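Local structure of uncharacterized conserved protein YndB, AHSA1/START domain (Micromonospora chersina, 6V04) at residues P112-P115 / G116-A120; T169-W173 / L174-T178. The protein is of unknown function but, as a START/Bet v1-like protein involved in dynemicin biosynthesis, may act on or bind a polyketide-derived intermediate. All coordinates share one frame; numbering follows the deposited sequence.

Contact 1 (P112-P115 / G116-A120); sequences PGRP and GSEVA
The carbonyl oxygen of Pro-115 receives the amide of Glu-118, with Glu-118 N 2.9 Å from Pro-115 O and an N-H...O angle of 155°. Together with the bond from Val-119 N to Gly-116 O, it forms the opening turn. This is the point where the loop after strand 103-110 enters helix 116-139, the long helix that follows the last strand of the first Bet v1-like half of the chain. The side chains of Pro-115 and Glu-118 run side by side in the same direction, and Glu-118 OE2 lies 3.6 Å from Pro-115 CD, so the carboxylate rests against the proline ring. Arg-114 crosses Glu-118 at about a right angle. Its CG is anti to the backbone N (chi1 173°), which sends the aliphatic part along the start of the helix: CG comes 4.1 Å from Glu-118 CB, and CD packs 4.0 Å from Val-119 CG2. A bend at chi3 (-80°) then brings the guanidinium to water 1 and to Asp-109 and Asp-12. Water 1, lying at the guanidinium edge and in its plane, accepts from Arg-114 NH1 at 3.1 Å and donates to Glu-118 OE1 at 3.0 Å. The direct approach, Arg-114 NE to Glu-118 OE1 at 4.3 Å, is beyond a salt bridge. The firmer partners of the guanidinium lie outside: NH1 forms a salt bridge with Asp-109, and NH2 donates a hydrogen bond to the carbonyl oxygen of Asp-12. Arg-114 thus ties the helix entry to the preceding strand and the N-terminal segment, while Glu-118 meets the guanidinium through the water and probably contributes no more than a modest attraction.

Contact 2 (T169-W173 / L174-T178); sequences TVVDW and LPIAT
A local turn contact joins a short, weakly bonded helix at about 170-173 to strand 176-178, an outermost strand of the second antiparallel sheet, in a seven-stranded Bet v1-like half of the chain. Leu-174 makes the junction. Its amide N donates to Val-170 O at 2.9 Å, and the same oxygen also accepts the more distant amide of Trp-173. Beyond it, Pro-175 is the centre of an inverse gamma turn, which swings the chain into the strand. The side chains of Trp-173 and Leu-174 point the same way, with the leucine laid over one face of the indole. Trp-173 can offer that face because its CG sits between the backbone N and the carbonyl carbon (chi1 69°). Its NE1 is held by the carbonyl oxygen of Pro-164, which helps to hold the ring in its rotation. With an alanine here, Leu-174 would probably lose the surface it lies on and the Pro-164 carbonyl its indole donor. Val-170 CB meets Leu-174 CD1 at 4.1 Å, and Val-170 CG2 reaches Ile-176 CD1 at 4.2 Å, so helix and strand close over apolar groups; helix 252-277 and strand 196-205 add Trp-266 against Leu-174 and Trp-202 against Val-170 and Ile-176. On the polar side, water 2 donates to both Val-171 O and Leu-174 O, bridging the two carbonyls. Leu-174 CG stands 3.7 Å from the centroid of the Trp-173 six-membered ring, 8° off its normal, a CH-pi contact over the face.

How the contacts relate
Both contacts are local junctions where one element of secondary structure gives way to the next, but they belong to different halves of the chain: contact 1 leads from the first sheet into its long helix, contact 2 from a short helix into an edge strand of the second sheet. Their centres lie 27 Å apart and their nearest atoms about 14 Å, without touching. Each is partly buried. In contact 1 the buried residues are a proline and an arginine and the chemistry is mixed, aliphatic packing alongside a water between opposite charges; in contact 2 four apolar or aromatic residues carry the packing, backed by helix 252-277, and water joins backbone carbonyls instead.

Contact 1 (P112-P115 / G116-A120)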
# COMPACT_ATOMS: atom_id res chain seq x y z
N PRO A 112 -16.39 -2.42 1.01
CA PRO A 112 -17.36 -3.28 0.32
C PRO A 112 -16.74 -3.96 -0.89
O PRO A 112 -16.06 -3.32 -1.70
CB PRO A 112 -18.47 -2.30 -0.08
CG PRO A 112 -18.33 -1.15 0.84
CD PRO A 112 -16.86 -1.02 1.11
N GLY A 113 -16.93 -5.27 -0.98
CA GLY A 113 -16.44 -6.05 -2.09
C GLY A 113 -14.97 -6.39 -2.03
O GLY A 113 -14.42 -6.86 -3.03
N ARG A 114 -14.32 -6.18 -0.90
CA ARG A 114 -12.90 -6.47 -0.77
C ARG A 114 -12.63 -7.92 -1.15
O ARG A 114 -13.25 -8.83 -0.59
CB ARG A 114 -12.46 -6.23 0.67
CG ARG A 114 -11.04 -6.65 0.98
CD ARG A 114 -10.69 -6.20 2.38
NE ARG A 114 -10.34 -4.79 2.38
CZ ARG A 114 -10.46 -3.97 3.42
NH1 ARG A 114 -10.06 -2.71 3.30
NH2 ARG A 114 -10.98 -4.39 4.57
N PRO A 115 -11.70 -8.19 -2.07
CA PRO A 115 -11.36 -9.58 -2.38
C PRO A 115 -10.90 -10.33 -1.14
O PRO A 115 -10.14 -9.81 -0.32
CB PRO A 115 -10.22 -9.45 -3.40
CG PRO A 115 -10.40 -8.11 -4.01
CD PRO A 115 -10.94 -7.24 -2.91
N GLY A 116 -11.39 -11.56 -0.99
CA GLY A 116 -10.91 -12.39 0.10
C GLY A 116 -9.41 -12.55 0.10
O GLY A 116 -8.79 -12.68 1.16
N SER A 117 -8.80 -12.50 -1.09
CA SER A 117 -7.35 -12.63 -1.21
C SER A 117 -6.61 -11.49 -0.54
O SER A 117 -5.42 -11.63 -0.25
CB SER A 117 -6.96 -12.71 -2.68
OG SER A 117 -7.30 -11.52 -3.37
N GLU A 118 -7.27 -10.36 -0.29
CA GLU A 118 -6.65 -9.20 0.34
C GLU A 118 -6.74 -9.23 1.86
O GLU A 118 -5.94 -8.56 2.52
CB GLU A 118 -7.31 -7.91 -0.14
CG GLU A 118 -6.57 -7.17 -1.23
CD GLU A 118 -7.24 -5.85 -1.58
OE1 GLU A 118 -7.31 -4.97 -0.69
OE2 GLU A 118 -7.70 -5.70 -2.73
N VAL A 119 -7.69 -9.98 2.42
CA VAL A 119 -8.03 -9.83 3.83
C VAL A 119 -6.86 -10.24 4.71
O VAL A 119 -6.52 -9.56 5.68
CB VAL A 119 -9.30 -10.63 4.17
CG1 VAL A 119 -9.53 -10.66 5.67
CG2 VAL A 119 -10.50 -10.04 3.45
N ALA A 120 -6.23 -11.37 4.39
CA ALA A 120 -5.15 -11.87 5.24
C ALA A 120 -3.98 -10.90 5.28
O ALA A 120 -3.42 -10.62 6.35
CB ALA A 120 -4.69 -13.24 4.74
O HOH W 1 -8.89 -2.72 0.48

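Contact 2 (T169-W173 / L174-T178)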
# COMPACT_ATOMS: atom_id res chain seq x y z
N THR A 169 -3.87 -4.42 -25.04
CA THR A 169 -4.09 -3.30 -24.12
C THR A 169 -2.98 -3.07 -23.11
O THR A 169 -2.97 -2.00 -22.48
CB THR A 169 -5.40 -3.48 -23.33
OG1 THR A 169 -5.35 -4.69 -22.55
CG2 THR A 169 -6.60 -3.53 -24.26
N VAL A 170 -2.05 -4.01 -22.91
CA VAL A 170 -1.07 -3.82 -21.84
C VAL A 170 -0.22 -2.57 -22.08
O VAL A 170 0.16 -1.89 -21.12
CB VAL A 170 -0.19 -5.07 -21.66
CG1 VAL A 170 -0.98 -6.17 -20.95
CG2 VAL A 170 0.38 -5.55 -22.99
N VAL A 171 0.09 -2.25 -23.34
CA VAL A 171 0.92 -1.07 -23.59
C VAL A 171 0.14 0.22 -23.32
O VAL A 171 0.75 1.29 -23.16
CB VAL A 171 1.48 -1.08 -25.02
CG1 VAL A 171 2.32 0.17 -25.27
CG2 VAL A 171 2.32 -2.34 -25.26
N ASP A 172 -1.19 0.13 -23.23
CA ASP A 172 -2.00 1.30 -22.90
C ASP A 172 -1.70 1.84 -21.51
O ASP A 172 -1.88 3.04 -21.27
CB ASP A 172 -3.50 0.95 -22.97
CG ASP A 172 -3.99 0.65 -24.39
OD1 ASP A 172 -3.31 0.98 -25.38
OD2 ASP A 172 -5.11 0.08 -24.52
N TRP A 173 -1.28 0.99 -20.58
CA TRP A 173 -1.14 1.42 -19.19
C TRP A 173 0.16 1.01 -18.51
O TRP A 173 0.52 1.61 -17.48
CB TRP A 173 -2.34 0.92 -18.36
CG TRP A 173 -2.38 -0.56 -18.13
CD1 TRP A 173 -2.79 -1.52 -19.02
CD2 TRP A 173 -2.00 -1.24 -16.94
NE1 TRP A 173 -2.68 -2.76 -18.45
CE2 TRP A 173 -2.19 -2.62 -17.18
CE3 TRP A 173 -1.50 -0.83 -15.69
CZ2 TRP A 173 -1.91 -3.59 -16.22
CZ3 TRP A 173 -1.23 -1.79 -14.75
CH2 TRP A 173 -1.43 -3.15 -15.01
N LEU A 174 0.89 0.01 -19.04
CA LEU A 174 2.15 -0.39 -18.42
C LEU A 174 3.32 0.34 -19.07
O LEU A 174 3.29 0.61 -20.28
CB LEU A 174 2.38 -1.89 -18.56
CG LEU A 174 1.52 -2.75 -17.63
CD1 LEU A 174 1.52 -4.20 -18.08
CD2 LEU A 174 2.01 -2.65 -16.21
N PRO A 175 4.36 0.66 -18.30
CA PRO A 175 5.54 1.36 -18.85
C PRO A 175 6.52 0.40 -19.51
O PRO A 175 7.65 0.20 -19.06
CB PRO A 175 6.13 2.02 -17.60
CG PRO A 175 5.86 1.01 -16.54
CD PRO A 175 4.49 0.44 -16.85
N ILE A 176 6.08 -0.23 -20.60
CA ILE A 176 6.84 -1.29 -21.25
C ILE A 176 7.00 -0.99 -22.73
O ILE A 176 6.26 -0.20 -23.32
CB ILE A 176 6.16 -2.67 -21.05
CG1 ILE A 176 4.74 -2.66 -21.62
CG2 ILE A 176 6.13 -3.01 -19.57
CD1 ILE A 176 4.05 -4.02 -21.59
N ALA A 177 8.00 -1.62 -23.34
CA ALA A 177 8.18 -1.57 -24.78
C ALA A 177 8.71 -2.91 -25.27
O ALA A 177 9.28 -3.69 -24.51
CB ALA A 177 9.13 -0.45 -25.19
N THR A 178 8.51 -3.16 -26.56
CA THR A 178 8.92 -4.42 -27.14
C THR A 178 10.42 -4.41 -27.42
O THR A 178 11.06 -3.36 -27.53
CB THR A 178 8.15 -4.69 -28.43
OG1 THR A 178 8.44 -3.67 -29.39
CG2 THR A 178 6.65 -4.72 -28.15
O HOH W 2 2.73 2.71 -21.99